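PDB 6TZ0: RNA-dependent RNA Polymerase from Bombyx mori cytoplasmic polyhedrosis virus, which catalyses RNA-templated RNA synthesis, serving viral transcription, in which plus strands are made conservatively, and probably minus-strand replication of the double-stranded genome. Local coordinates for residues Y257-H262 / S294-L299; Y848-E851 / F857-D860; L112-E117 / K121-H126. One frame throughout, in Å; residues are numbered along the deposited sequence.

How the interactions relate
Read from the N terminus, the three contacts come in the order interaction 3, interaction 1, interaction 2, each closed before the next begins, so none nests or crosses. Interaction 3 closes a three-residue connection, folding 112-117 back on the first turns of helix 121-134. Interaction 1 spans 31 residues, which include strands 266-272 and 278-285, and brings helix 257-264 against helix 295-306; like interaction 3 it belongs to the N-terminal region of the polymerase. Interaction 2 closes a five-residue connection in the long loop between strands 827-831 and 867-868. The contacts do not touch: centres lie about 49 Å apart for interactions 1 and 2.

Interaction 1 of 3, residues Y257-H262 / S294-L299; sequences YQEALH and STFISL
A helix-helix contact in the N-terminal region is made when F296 of helix 295-306 lays its ring along E259 of helix 257-264. It is near the magnesium site of the polymerase but not part of it: the side chain of Q258 is about 12 Å from that of D547, which binds the metal when it is present. The axes of the two short segments come no closer than 11.0 Å. One ring face takes the aliphatic part of E259: E259 CB sits 3.8 Å from the centroid of the F296 ring and only 7° off the ring normal, a CH-pi contact over the ring centre. Toward the rim, E259 CA lies 3.6 Å from F296 CZ. CG of E259 is anti to its backbone nitrogen (chi1 -176°) and the chain is extended beyond it, which carries the side chain back along the ring toward F296 CG. There the carboxylate stacks nearly parallel to the phenyl plane, 8° apart, with E259 CD 4.1 Å from F296 CG. H262, one turn on, brings its CD2 to the edge of the phenyl ring, 4.2 Å from F296 CE2, and the two rings meet at an oblique tilt. Q258 meets the ring through its backbone. No hydrogen bond joins the two segments. The charge of E259 is answered by a salt bridge from OE2 to R300 NE, and H262 ND1 is hydrogen-bonded to E288 N. The contact is thus apolar at its centre, while the R300 bridge ties the acid to the helix that supplies the phenyl ring and probably steadies the stacked carboxylate.

Interaction 2 of 3, residues Y848-E851 / F857-D860; sequences YPFE and FTED
F857 reaches across to P849 and E851, and its side chain can be followed atom by atom. Its CB lies 3.8 Å from P849 CB. CD1 then passes E851 CA and the F850 carbonyl oxygen, and CE1 comes to 3.6 Å from E851 CB. At the tip, CZ stands 4.1 Å from E851 CG, the carbon that sits over one face of the ring near its rim. K17 makes a cation-pi contact with the same ring.

T858 supplies both polar links. Its amide N donates to F850 O over 2.9 Å. In return F850 N donates to T858 OG1, also at 2.9 Å and with 159° at the hydrogen. A chi1 of 64° turns this hydroxyl oxygen toward F850, letting a side-chain acceptor take that amide, while the main-chain T858 O rests 3.3 Å from P849 CB. D860 CB packs on P849 CD, and D860 OD1 forms a salt bridge with K778.

The segments run antiparallel, with directions 176° apart, but have only a single backbone bridge, E851 with F857. This is an irregular hairpin-like loop, its two arms joined by that bridge and by a threonine hydroxyl that stands in for a main-chain acceptor.

Interaction 3 of 3, residues L112-E117 / K121-H126; sequences LTNTYE and KMYKLH
Y116 and M122 supply the CH-pi part of the contact. M122 CB lies 3.4 Å from the centroid of the Y116 ring and 1° off its normal, squarely over the face. The methionine chain bends at chi2 and chi3, curling its end back over the hydroxyl end of the same face: SD is 5.4 Å from the same centroid in an oblique Met-aromatic contact, and M122 CE reaches 3.7 Å from Y116 OH.

The aromatic pairing is between Y116 and H126. Their planes are 26° apart, but the rings are slid so far that they barely overlap, with centroids separated by 5.3 Å. L112 CD1 touches the imidazole edge, 3.6 Å from H126 ND1, while T113 O lies over one of its faces.

Amide and carbonyl contacts complete the set. At the centre of an inverse gamma turn, N114 lays its side-chain amide across Y123, with N114 ND2 3.5 Å from Y123 CD1. The nearness of N114 OD1 to Y123 O is no bond, since both are acceptors. E117 O rests against Y123 CB and is hydrogen-bonded to T120 OG1.

With no hydrogen bond or salt bridge between the segments, the loop is held on the first turns of helix 121-134 by dispersion and ring contacts. H126 is buried while Y116 stays partly exposed, so the contact depends on shape and apolar cover rather than on directional bonds between the segments.

Interaction 1 of 3, residues Y257-H262 / S294-L299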
ATOM      1  N   TYR A 257      -2.824  -5.028  32.291  1.00 34.12           N
ATOM      2  CA  TYR A 257      -2.966  -6.475  32.426  1.00 34.12           C
ATOM      3  C   TYR A 257      -1.662  -7.137  32.818  1.00 34.12           C
ATOM      4  O   TYR A 257      -1.682  -8.208  33.428  1.00 34.12           O
ATOM      5  CB  TYR A 257      -3.497  -7.094  31.130  1.00 34.12           C
ATOM      6  CG  TYR A 257      -2.502  -7.195  29.998  1.00 34.12           C
ATOM      7  CD1 TYR A 257      -2.241  -6.107  29.182  1.00 34.12           C
ATOM      8  CD2 TYR A 257      -1.873  -8.402  29.702  1.00 34.12           C
ATOM      9  CE1 TYR A 257      -1.351  -6.202  28.139  1.00 34.12           C
ATOM     10  CE2 TYR A 257      -0.981  -8.502  28.661  1.00 34.12           C
ATOM     11  CZ  TYR A 257      -0.724  -7.398  27.883  1.00 34.12           C
ATOM     12  OH  TYR A 257       0.161  -7.493  26.838  1.00 34.12           O
ATOM     13  N   GLN A 258      -0.537  -6.499  32.511  1.00 35.21           N
ATOM     14  CA  GLN A 258       0.756  -7.021  32.916  1.00 35.21           C
ATOM     15  C   GLN A 258       0.930  -6.932  34.427  1.00 35.21           C
ATOM     16  O   GLN A 258       1.414  -7.877  35.058  1.00 35.21           O
ATOM     17  CB  GLN A 258       1.846  -6.256  32.174  1.00 35.21           C
ATOM     18  CG  GLN A 258       3.222  -6.831  32.265  1.00 35.21           C
ATOM     19  CD  GLN A 258       4.176  -6.091  31.373  1.00 35.21           C
ATOM     20  OE1 GLN A 258       3.818  -5.083  30.774  1.00 35.21           O
ATOM     21  NE2 GLN A 258       5.382  -6.600  31.248  1.00 35.21           N
ATOM     22  N   GLU A 259       0.482  -5.830  35.031  1.00 37.54           N
ATOM     23  CA  GLU A 259       0.498  -5.715  36.486  1.00 37.54           C
ATOM     24  C   GLU A 259      -0.499  -6.660  37.141  1.00 37.54           C
ATOM     25  O   GLU A 259      -0.212  -7.222  38.207  1.00 37.54           O
ATOM     26  CB  GLU A 259       0.205  -4.276  36.895  1.00 37.54           C
ATOM     27  CG  GLU A 259       0.290  -4.023  38.378  1.00 37.54           C
ATOM     28  CD  GLU A 259       0.001  -2.589  38.728  1.00 37.54           C
ATOM     29  OE1 GLU A 259      -0.239  -1.793  37.800  1.00 37.54           O
ATOM     30  OE2 GLU A 259       0.004  -2.257  39.930  1.00 37.54           O
ATOM     31  N   ALA A 260      -1.664  -6.849  36.517  1.00 35.38           N
ATOM     32  CA  ALA A 260      -2.642  -7.796  37.048  1.00 35.38           C
ATOM     33  C   ALA A 260      -2.103  -9.223  37.036  1.00 35.38           C
ATOM     34  O   ALA A 260      -2.227  -9.952  38.028  1.00 35.38           O
ATOM     35  CB  ALA A 260      -3.938  -7.711  36.249  1.00 35.38           C
ATOM     36  N   LEU A 261      -1.466  -9.617  35.937  1.00 33.33           N
ATOM     37  CA  LEU A 261      -0.907 -10.952  35.816  1.00 33.33           C
ATOM     38  C   LEU A 261       0.324 -11.126  36.696  1.00 33.33           C
ATOM     39  O   LEU A 261       0.616 -12.246  37.125  1.00 33.33           O
ATOM     40  CB  LEU A 261      -0.576 -11.223  34.352  1.00 33.33           C
ATOM     41  CG  LEU A 261      -0.315 -12.646  33.879  1.00 33.33           C
ATOM     42  CD1 LEU A 261      -1.583 -13.475  33.972  1.00 33.33           C
ATOM     43  CD2 LEU A 261       0.169 -12.589  32.465  1.00 33.33           C
ATOM     44  N   HIS A 262       1.046 -10.037  36.974  1.00 34.79           N
ATOM     45  CA  HIS A 262       2.080 -10.054  38.005  1.00 34.79           C
ATOM     46  C   HIS A 262       1.496 -10.365  39.376  1.00 34.79           C
ATOM     47  O   HIS A 262       2.010 -11.223  40.100  1.00 34.79           O
ATOM     48  CB  HIS A 262       2.807  -8.716  38.037  1.00 34.79           C
ATOM     49  CG  HIS A 262       3.703  -8.545  39.221  1.00 34.79           C
ATOM     50  ND1 HIS A 262       4.903  -9.205  39.351  1.00 34.79           N
ATOM     51  CD2 HIS A 262       3.569  -7.788  40.335  1.00 34.79           C
ATOM     52  CE1 HIS A 262       5.472  -8.864  40.492  1.00 34.79           C
ATOM     53  NE2 HIS A 262       4.683  -8.003  41.107  1.00 34.79           N
ATOM     54  N   SER A 294       9.117  -1.289  37.671  1.00 41.08           N
ATOM     55  CA  SER A 294       9.343   0.141  37.809  1.00 41.08           C
ATOM     56  C   SER A 294       8.413   0.952  36.917  1.00 41.08           C
ATOM     57  O   SER A 294       8.127   2.114  37.221  1.00 41.08           O
ATOM     58  CB  SER A 294      10.798   0.471  37.495  1.00 41.08           C
ATOM     59  OG  SER A 294      11.096   0.178  36.145  1.00 41.08           O
ATOM     60  N   THR A 295       7.928   0.358  35.825  1.00 40.37           N
ATOM     61  CA  THR A 295       6.985   1.038  34.945  1.00 40.37           C
ATOM     62  C   THR A 295       5.590   1.120  35.546  1.00 40.37           C
ATOM     63  O   THR A 295       4.780   1.958  35.116  1.00 40.37           O
ATOM     64  CB  THR A 295       6.927   0.318  33.602  1.00 40.37           C
ATOM     65  OG1 THR A 295       6.432  -1.011  33.798  1.00 40.37           O
ATOM     66  CG2 THR A 295       8.306   0.224  33.003  1.00 40.37           C
ATOM     67  N   PHE A 296       5.307   0.276  36.543  1.00 39.45           N
ATOM     68  CA  PHE A 296       3.976   0.214  37.130  1.00 39.45           C
ATOM     69  C   PHE A 296       3.635   1.495  37.877  1.00 39.45           C
ATOM     70  O   PHE A 296       2.469   1.879  37.916  1.00 39.45           O
ATOM     71  CB  PHE A 296       3.853  -0.988  38.071  1.00 39.45           C
ATOM     72  CG  PHE A 296       3.886  -2.332  37.382  1.00 39.45           C
ATOM     73  CD1 PHE A 296       3.744  -2.445  36.007  1.00 39.45           C
ATOM     74  CD2 PHE A 296       4.042  -3.490  38.125  1.00 39.45           C
ATOM     75  CE1 PHE A 296       3.780  -3.677  35.389  1.00 39.45           C
ATOM     76  CE2 PHE A 296       4.070  -4.725  37.511  1.00 39.45           C
ATOM     77  CZ  PHE A 296       3.947  -4.815  36.140  1.00 39.45           C
ATOM     78  N   ILE A 297       4.638   2.187  38.422  1.00 40.79           N
ATOM     79  CA  ILE A 297       4.403   3.429  39.157  1.00 40.79           C
ATOM     80  C   ILE A 297       3.897   4.524  38.224  1.00 40.79           C
ATOM     81  O   ILE A 297       2.900   5.205  38.513  1.00 40.79           O
ATOM     82  CB  ILE A 297       5.690   3.857  39.883  1.00 40.79           C
ATOM     83  CG1 ILE A 297       6.027   2.859  40.988  1.00 40.79           C
ATOM     84  CG2 ILE A 297       5.574   5.261  40.432  1.00 40.79           C
ATOM     85  CD1 ILE A 297       7.386   3.054  41.584  1.00 40.79           C
ATOM     86  N   SER A 298       4.570   4.691  37.085  1.00 40.86           N
ATOM     87  CA  SER A 298       4.157   5.681  36.101  1.00 40.86           C
ATOM     88  C   SER A 298       2.803   5.334  35.502  1.00 40.86           C
ATOM     89  O   SER A 298       1.976   6.227  35.282  1.00 40.86           O
ATOM     90  CB  SER A 298       5.217   5.794  35.010  1.00 40.86           C
ATOM     91  OG  SER A 298       4.823   6.718  34.017  1.00 40.86           O
ATOM     92  N   LEU A 299       2.539   4.041  35.280  1.00 39.94           N
ATOM     93  CA  LEU A 299       1.234   3.651  34.747  1.00 39.94           C
ATOM     94  C   LEU A 299       0.106   3.875  35.755  1.00 39.94           C
ATOM     95  O   LEU A 299      -0.982   4.311  35.370  1.00 39.94           O
ATOM     96  CB  LEU A 299       1.269   2.200  34.271  1.00 39.94           C
ATOM     97  CG  LEU A 299       1.591   1.955  32.790  1.00 39.94           C
ATOM     98  CD1 LEU A 299       2.992   2.360  32.396  1.00 39.94           C
ATOM     99  CD2 LEU A 299       1.383   0.494  32.475  1.00 39.94           C
TER

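Interaction 2 of 3, residues Y848-E851 / F857-D860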
ATOM      1  N   TYR A 848     -31.099 -23.441  13.164  1.00 46.72           N
ATOM      2  CA  TYR A 848     -31.661 -23.926  14.418  1.00 46.72           C
ATOM      3  C   TYR A 848     -32.425 -25.221  14.166  1.00 46.72           C
ATOM      4  O   TYR A 848     -32.656 -25.581  13.011  1.00 46.72           O
ATOM      5  CB  TYR A 848     -32.551 -22.832  15.011  1.00 46.72           C
ATOM      6  CG  TYR A 848     -31.787 -21.668  15.583  1.00 46.72           C
ATOM      7  CD1 TYR A 848     -31.333 -21.694  16.891  1.00 46.72           C
ATOM      8  CD2 TYR A 848     -31.500 -20.554  14.808  1.00 46.72           C
ATOM      9  CE1 TYR A 848     -30.630 -20.644  17.419  1.00 46.72           C
ATOM     10  CE2 TYR A 848     -30.798 -19.492  15.328  1.00 46.72           C
ATOM     11  CZ  TYR A 848     -30.365 -19.545  16.633  1.00 46.72           C
ATOM     12  OH  TYR A 848     -29.662 -18.496  17.160  1.00 46.72           O
ATOM     13  N   PRO A 849     -32.783 -25.980  15.213  1.00 48.62           N
ATOM     14  CA  PRO A 849     -33.573 -27.210  15.001  1.00 48.62           C
ATOM     15  C   PRO A 849     -34.929 -26.975  14.351  1.00 48.62           C
ATOM     16  O   PRO A 849     -35.769 -26.241  14.869  1.00 48.62           O
ATOM     17  CB  PRO A 849     -33.727 -27.766  16.418  1.00 48.62           C
ATOM     18  CG  PRO A 849     -32.543 -27.313  17.112  1.00 48.62           C
ATOM     19  CD  PRO A 849     -32.232 -25.957  16.586  1.00 48.62           C
ATOM     20  N   PHE A 850     -35.126 -27.609  13.197  1.00 52.20           N
ATOM     21  CA  PHE A 850     -36.422 -27.698  12.544  1.00 52.20           C
ATOM     22  C   PHE A 850     -37.127 -28.966  12.993  1.00 52.20           C
ATOM     23  O   PHE A 850     -36.495 -30.010  13.157  1.00 52.20           O
ATOM     24  CB  PHE A 850     -36.275 -27.706  11.024  1.00 52.20           C
ATOM     25  CG  PHE A 850     -35.891 -26.383  10.442  1.00 52.20           C
ATOM     26  CD1 PHE A 850     -36.856 -25.426  10.177  1.00 52.20           C
ATOM     27  CD2 PHE A 850     -34.567 -26.089  10.167  1.00 52.20           C
ATOM     28  CE1 PHE A 850     -36.514 -24.206   9.641  1.00 52.20           C
ATOM     29  CE2 PHE A 850     -34.214 -24.866   9.634  1.00 52.20           C
ATOM     30  CZ  PHE A 850     -35.190 -23.924   9.370  1.00 52.20           C
ATOM     31  N   GLU A 851     -38.440 -28.878  13.188  1.00 54.96           N
ATOM     32  CA  GLU A 851     -39.195 -30.044  13.619  1.00 54.96           C
ATOM     33  C   GLU A 851     -39.593 -30.887  12.416  1.00 54.96           C
ATOM     34  O   GLU A 851     -40.014 -30.362  11.383  1.00 54.96           O
ATOM     35  CB  GLU A 851     -40.438 -29.632  14.405  1.00 54.96           C
ATOM     36  CG  GLU A 851     -41.149 -30.806  15.057  1.00 54.96           C
ATOM     37  CD  GLU A 851     -42.380 -30.401  15.828  1.00 54.96           C
ATOM     38  OE1 GLU A 851     -42.724 -29.206  15.816  1.00 54.96           O
ATOM     39  OE2 GLU A 851     -43.002 -31.282  16.454  1.00 54.96           O
ATOM     40  N   PHE A 857     -36.346 -33.348  16.102  1.00 52.62           N
ATOM     41  CA  PHE A 857     -35.763 -32.106  15.633  1.00 52.62           C
ATOM     42  C   PHE A 857     -34.455 -32.384  14.912  1.00 52.62           C
ATOM     43  O   PHE A 857     -33.741 -33.335  15.234  1.00 52.62           O
ATOM     44  CB  PHE A 857     -35.525 -31.148  16.802  1.00 52.62           C
ATOM     45  CG  PHE A 857     -36.781 -30.571  17.366  1.00 52.62           C
ATOM     46  CD1 PHE A 857     -37.309 -29.403  16.851  1.00 52.62           C
ATOM     47  CD2 PHE A 857     -37.461 -31.221  18.378  1.00 52.62           C
ATOM     48  CE1 PHE A 857     -38.472 -28.875  17.355  1.00 52.62           C
ATOM     49  CE2 PHE A 857     -38.628 -30.701  18.885  1.00 52.62           C
ATOM     50  CZ  PHE A 857     -39.134 -29.525  18.372  1.00 52.62           C
ATOM     51  N   THR A 858     -34.147 -31.542  13.932  1.00 50.35           N
ATOM     52  CA  THR A 858     -32.820 -31.549  13.347  1.00 50.35           C
ATOM     53  C   THR A 858     -31.821 -30.923  14.322  1.00 50.35           C
ATOM     54  O   THR A 858     -32.174 -30.432  15.394  1.00 50.35           O
ATOM     55  CB  THR A 858     -32.811 -30.803  12.015  1.00 50.35           C
ATOM     56  OG1 THR A 858     -33.132 -29.427  12.234  1.00 50.35           O
ATOM     57  CG2 THR A 858     -33.826 -31.404  11.062  1.00 50.35           C
ATOM     58  N   GLU A 859     -30.556 -30.943  13.942  1.00 48.95           N
ATOM     59  CA  GLU A 859     -29.503 -30.533  14.856  1.00 48.95           C
ATOM     60  C   GLU A 859     -29.271 -29.029  14.816  1.00 48.95           C
ATOM     61  O   GLU A 859     -29.306 -28.406  13.753  1.00 48.95           O
ATOM     62  CB  GLU A 859     -28.220 -31.290  14.526  1.00 48.95           C
ATOM     63  CG  GLU A 859     -28.306 -32.747  14.943  1.00 48.95           C
ATOM     64  CD  GLU A 859     -27.159 -33.577  14.436  1.00 48.95           C
ATOM     65  OE1 GLU A 859     -26.419 -33.090  13.559  1.00 48.95           O
ATOM     66  OE2 GLU A 859     -26.992 -34.713  14.926  1.00 48.95           O
ATOM     67  N   ASP A 860     -29.058 -28.449  15.996  1.00 46.31           N
ATOM     68  CA  ASP A 860     -28.682 -27.045  16.133  1.00 46.31           C
ATOM     69  C   ASP A 860     -27.278 -26.893  15.573  1.00 46.31           C
ATOM     70  O   ASP A 860     -26.299 -27.259  16.224  1.00 46.31           O
ATOM     71  CB  ASP A 860     -28.749 -26.621  17.597  1.00 46.31           C
ATOM     72  CG  ASP A 860     -28.658 -25.116  17.788  1.00 46.31           C
ATOM     73  OD1 ASP A 860     -28.551 -24.371  16.793  1.00 46.31           O
ATOM     74  OD2 ASP A 860     -28.692 -24.679  18.954  1.00 46.31           O
TER

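Interaction 3 of 3, residues L112-E117 / K121-H126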
ATOM      1  N   LEU A 112     -24.603  25.157  13.645  1.00 48.66           N
ATOM      2  CA  LEU A 112     -23.614  25.381  12.598  1.00 48.66           C
ATOM      3  C   LEU A 112     -24.302  26.065  11.423  1.00 48.66           C
ATOM      4  O   LEU A 112     -25.168  25.475  10.771  1.00 48.66           O
ATOM      5  CB  LEU A 112     -22.973  24.060  12.183  1.00 48.66           C
ATOM      6  CG  LEU A 112     -21.836  24.137  11.169  1.00 48.66           C
ATOM      7  CD1 LEU A 112     -20.694  24.953  11.723  1.00 48.66           C
ATOM      8  CD2 LEU A 112     -21.369  22.747  10.817  1.00 48.66           C
ATOM      9  N   THR A 113     -23.920  27.312  11.160  1.00 52.48           N
ATOM     10  CA  THR A 113     -24.601  28.164  10.195  1.00 52.48           C
ATOM     11  C   THR A 113     -23.610  28.672   9.160  1.00 52.48           C
ATOM     12  O   THR A 113     -22.680  29.410   9.497  1.00 52.48           O
ATOM     13  CB  THR A 113     -25.266  29.358  10.886  1.00 52.48           C
ATOM     14  OG1 THR A 113     -24.267  30.133  11.560  1.00 52.48           O
ATOM     15  CG2 THR A 113     -26.319  28.901  11.890  1.00 52.48           C
ATOM     16  N   ASN A 114     -23.825  28.296   7.901  1.00 53.12           N
ATOM     17  CA  ASN A 114     -23.023  28.801   6.787  1.00 53.12           C
ATOM     18  C   ASN A 114     -23.684  30.082   6.298  1.00 53.12           C
ATOM     19  O   ASN A 114     -24.454  30.084   5.338  1.00 53.12           O
ATOM     20  CB  ASN A 114     -22.919  27.764   5.675  1.00 53.12           C
ATOM     21  CG  ASN A 114     -21.703  27.969   4.783  1.00 53.12           C
ATOM     22  OD1 ASN A 114     -21.388  27.116   3.958  1.00 53.12           O
ATOM     23  ND2 ASN A 114     -20.995  29.076   4.972  1.00 53.12           N
ATOM     24  N   THR A 115     -23.378  31.187   6.967  1.00 55.00           N
ATOM     25  CA  THR A 115     -23.934  32.486   6.619  1.00 55.00           C
ATOM     26  C   THR A 115     -23.009  33.304   5.732  1.00 55.00           C
ATOM     27  O   THR A 115     -23.217  34.512   5.594  1.00 55.00           O
ATOM     28  CB  THR A 115     -24.248  33.286   7.884  1.00 55.00           C
ATOM     29  OG1 THR A 115     -23.036  33.531   8.606  1.00 55.00           O
ATOM     30  CG2 THR A 115     -25.214  32.519   8.772  1.00 55.00           C
ATOM     31  N   TYR A 116     -22.002  32.683   5.136  1.00 53.87           N
ATOM     32  CA  TYR A 116     -20.998  33.408   4.376  1.00 53.87           C
ATOM     33  C   TYR A 116     -21.334  33.436   2.889  1.00 53.87           C
ATOM     34  O   TYR A 116     -22.048  32.578   2.365  1.00 53.87           O
ATOM     35  CB  TYR A 116     -19.624  32.784   4.587  1.00 53.87           C
ATOM     36  CG  TYR A 116     -19.076  32.967   5.979  1.00 53.87           C
ATOM     37  CD1 TYR A 116     -18.455  34.152   6.344  1.00 53.87           C
ATOM     38  CD2 TYR A 116     -19.164  31.952   6.923  1.00 53.87           C
ATOM     39  CE1 TYR A 116     -17.943  34.327   7.609  1.00 53.87           C
ATOM     40  CE2 TYR A 116     -18.658  32.121   8.193  1.00 53.87           C
ATOM     41  CZ  TYR A 116     -18.048  33.311   8.529  1.00 53.87           C
ATOM     42  OH  TYR A 116     -17.539  33.483   9.793  1.00 53.87           O
ATOM     43  N   GLU A 117     -20.814  34.459   2.222  1.00 57.02           N
ATOM     44  CA  GLU A 117     -20.926  34.580   0.779  1.00 57.02           C
ATOM     45  C   GLU A 117     -20.127  33.464   0.111  1.00 57.02           C
ATOM     46  O   GLU A 117     -19.078  33.078   0.622  1.00 57.02           O
ATOM     47  CB  GLU A 117     -20.393  35.946   0.351  1.00 57.02           C
ATOM     48  CG  GLU A 117     -20.548  36.304  -1.110  1.00 57.02           C
ATOM     49  CD  GLU A 117     -19.990  37.673  -1.414  1.00 57.02           C
ATOM     50  OE1 GLU A 117     -19.440  38.300  -0.486  1.00 57.02           O
ATOM     51  OE2 GLU A 117     -20.102  38.124  -2.573  1.00 57.02           O
ATOM     52  N   LYS A 121     -13.231  31.827   1.790  1.00 47.38           N
ATOM     53  CA  LYS A 121     -12.546  30.809   2.580  1.00 47.38           C
ATOM     54  C   LYS A 121     -13.429  30.287   3.708  1.00 47.38           C
ATOM     55  O   LYS A 121     -13.462  29.079   3.975  1.00 47.38           O
ATOM     56  CB  LYS A 121     -11.250  31.394   3.140  1.00 47.38           C
ATOM     57  CG  LYS A 121     -10.336  30.403   3.831  1.00 47.38           C
ATOM     58  CD  LYS A 121      -9.803  29.369   2.854  1.00 47.38           C
ATOM     59  CE  LYS A 121      -8.963  30.021   1.770  1.00 47.38           C
ATOM     60  NZ  LYS A 121      -7.735  30.662   2.306  1.00 47.38           N
ATOM     61  N   MET A 122     -14.181  31.182   4.355  1.00 50.04           N
ATOM     62  CA  MET A 122     -15.077  30.762   5.427  1.00 50.04           C
ATOM     63  C   MET A 122     -16.268  29.983   4.889  1.00 50.04           C
ATOM     64  O   MET A 122     -16.782  29.092   5.573  1.00 50.04           O
ATOM     65  CB  MET A 122     -15.543  31.974   6.220  1.00 50.04           C
ATOM     66  CG  MET A 122     -14.424  32.706   6.917  1.00 50.04           C
ATOM     67  SD  MET A 122     -13.463  31.643   8.007  1.00 50.04           S
ATOM     68  CE  MET A 122     -14.650  31.295   9.296  1.00 50.04           C
ATOM     69  N   TYR A 123     -16.685  30.270   3.657  1.00 49.96           N
ATOM     70  CA  TYR A 123     -17.751  29.491   3.040  1.00 49.96           C
ATOM     71  C   TYR A 123     -17.301  28.066   2.755  1.00 49.96           C
ATOM     72  O   TYR A 123     -18.045  27.113   3.020  1.00 49.96           O
ATOM     73  CB  TYR A 123     -18.213  30.168   1.757  1.00 49.96           C
ATOM     74  CG  TYR A 123     -19.341  29.450   1.068  1.00 49.96           C
ATOM     75  CD1 TYR A 123     -20.638  29.546   1.546  1.00 49.96           C
ATOM     76  CD2 TYR A 123     -19.110  28.669  -0.054  1.00 49.96           C
ATOM     77  CE1 TYR A 123     -21.672  28.886   0.923  1.00 49.96           C
ATOM     78  CE2 TYR A 123     -20.138  28.004  -0.680  1.00 49.96           C
ATOM     79  CZ  TYR A 123     -21.415  28.119  -0.189  1.00 49.96           C
ATOM     80  OH  TYR A 123     -22.443  27.459  -0.814  1.00 49.96           O
ATOM     81  N   LYS A 124     -16.082  27.909   2.219  1.00 47.05           N
ATOM     82  CA  LYS A 124     -15.510  26.585   1.985  1.00 47.05           C
ATOM     83  C   LYS A 124     -15.328  25.827   3.292  1.00 47.05           C
ATOM     84  O   LYS A 124     -15.610  24.626   3.366  1.00 47.05           O
ATOM     85  CB  LYS A 124     -14.161  26.712   1.282  1.00 47.05           C
ATOM     86  CG  LYS A 124     -14.172  27.444  -0.030  1.00 47.05           C
ATOM     87  CD  LYS A 124     -14.823  26.654  -1.123  1.00 47.05           C
ATOM     88  CE  LYS A 124     -14.802  27.463  -2.400  1.00 47.05           C
ATOM     89  NZ  LYS A 124     -13.404  27.697  -2.848  1.00 47.05           N
ATOM     90  N   LEU A 125     -14.895  26.534   4.338  1.00 45.31           N
ATOM     91  CA  LEU A 125     -14.671  25.916   5.640  1.00 45.31           C
ATOM     92  C   LEU A 125     -15.970  25.414   6.257  1.00 45.31           C
ATOM     93  O   LEU A 125     -16.028  24.285   6.756  1.00 45.31           O
ATOM     94  CB  LEU A 125     -13.973  26.920   6.555  1.00 45.31           C
ATOM     95  CG  LEU A 125     -13.440  26.537   7.931  1.00 45.31           C
ATOM     96  CD1 LEU A 125     -12.196  27.319   8.168  1.00 45.31           C
ATOM     97  CD2 LEU A 125     -14.428  26.898   9.007  1.00 45.31           C
ATOM     98  N   HIS A 126     -17.032  26.219   6.211  1.00 47.73           N
ATOM     99  CA  HIS A 126     -18.294  25.772   6.789  1.00 47.73           C
ATOM    100  C   HIS A 126     -19.014  24.750   5.918  1.00 47.73           C
ATOM    101  O   HIS A 126     -19.735  23.903   6.455  1.00 47.73           O
ATOM    102  CB  HIS A 126     -19.177  26.976   7.090  1.00 47.73           C
ATOM    103  CG  HIS A 126     -18.737  27.748   8.293  1.00 47.73           C
ATOM    104  ND1 HIS A 126     -19.099  27.397   9.573  1.00 47.73           N
ATOM    105  CD2 HIS A 126     -17.909  28.812   8.417  1.00 47.73           C
ATOM    106  CE1 HIS A 126     -18.552  28.239  10.431  1.00 47.73           C
ATOM    107  NE2 HIS A 126     -17.822  29.106   9.754  1.00 47.73           N
TER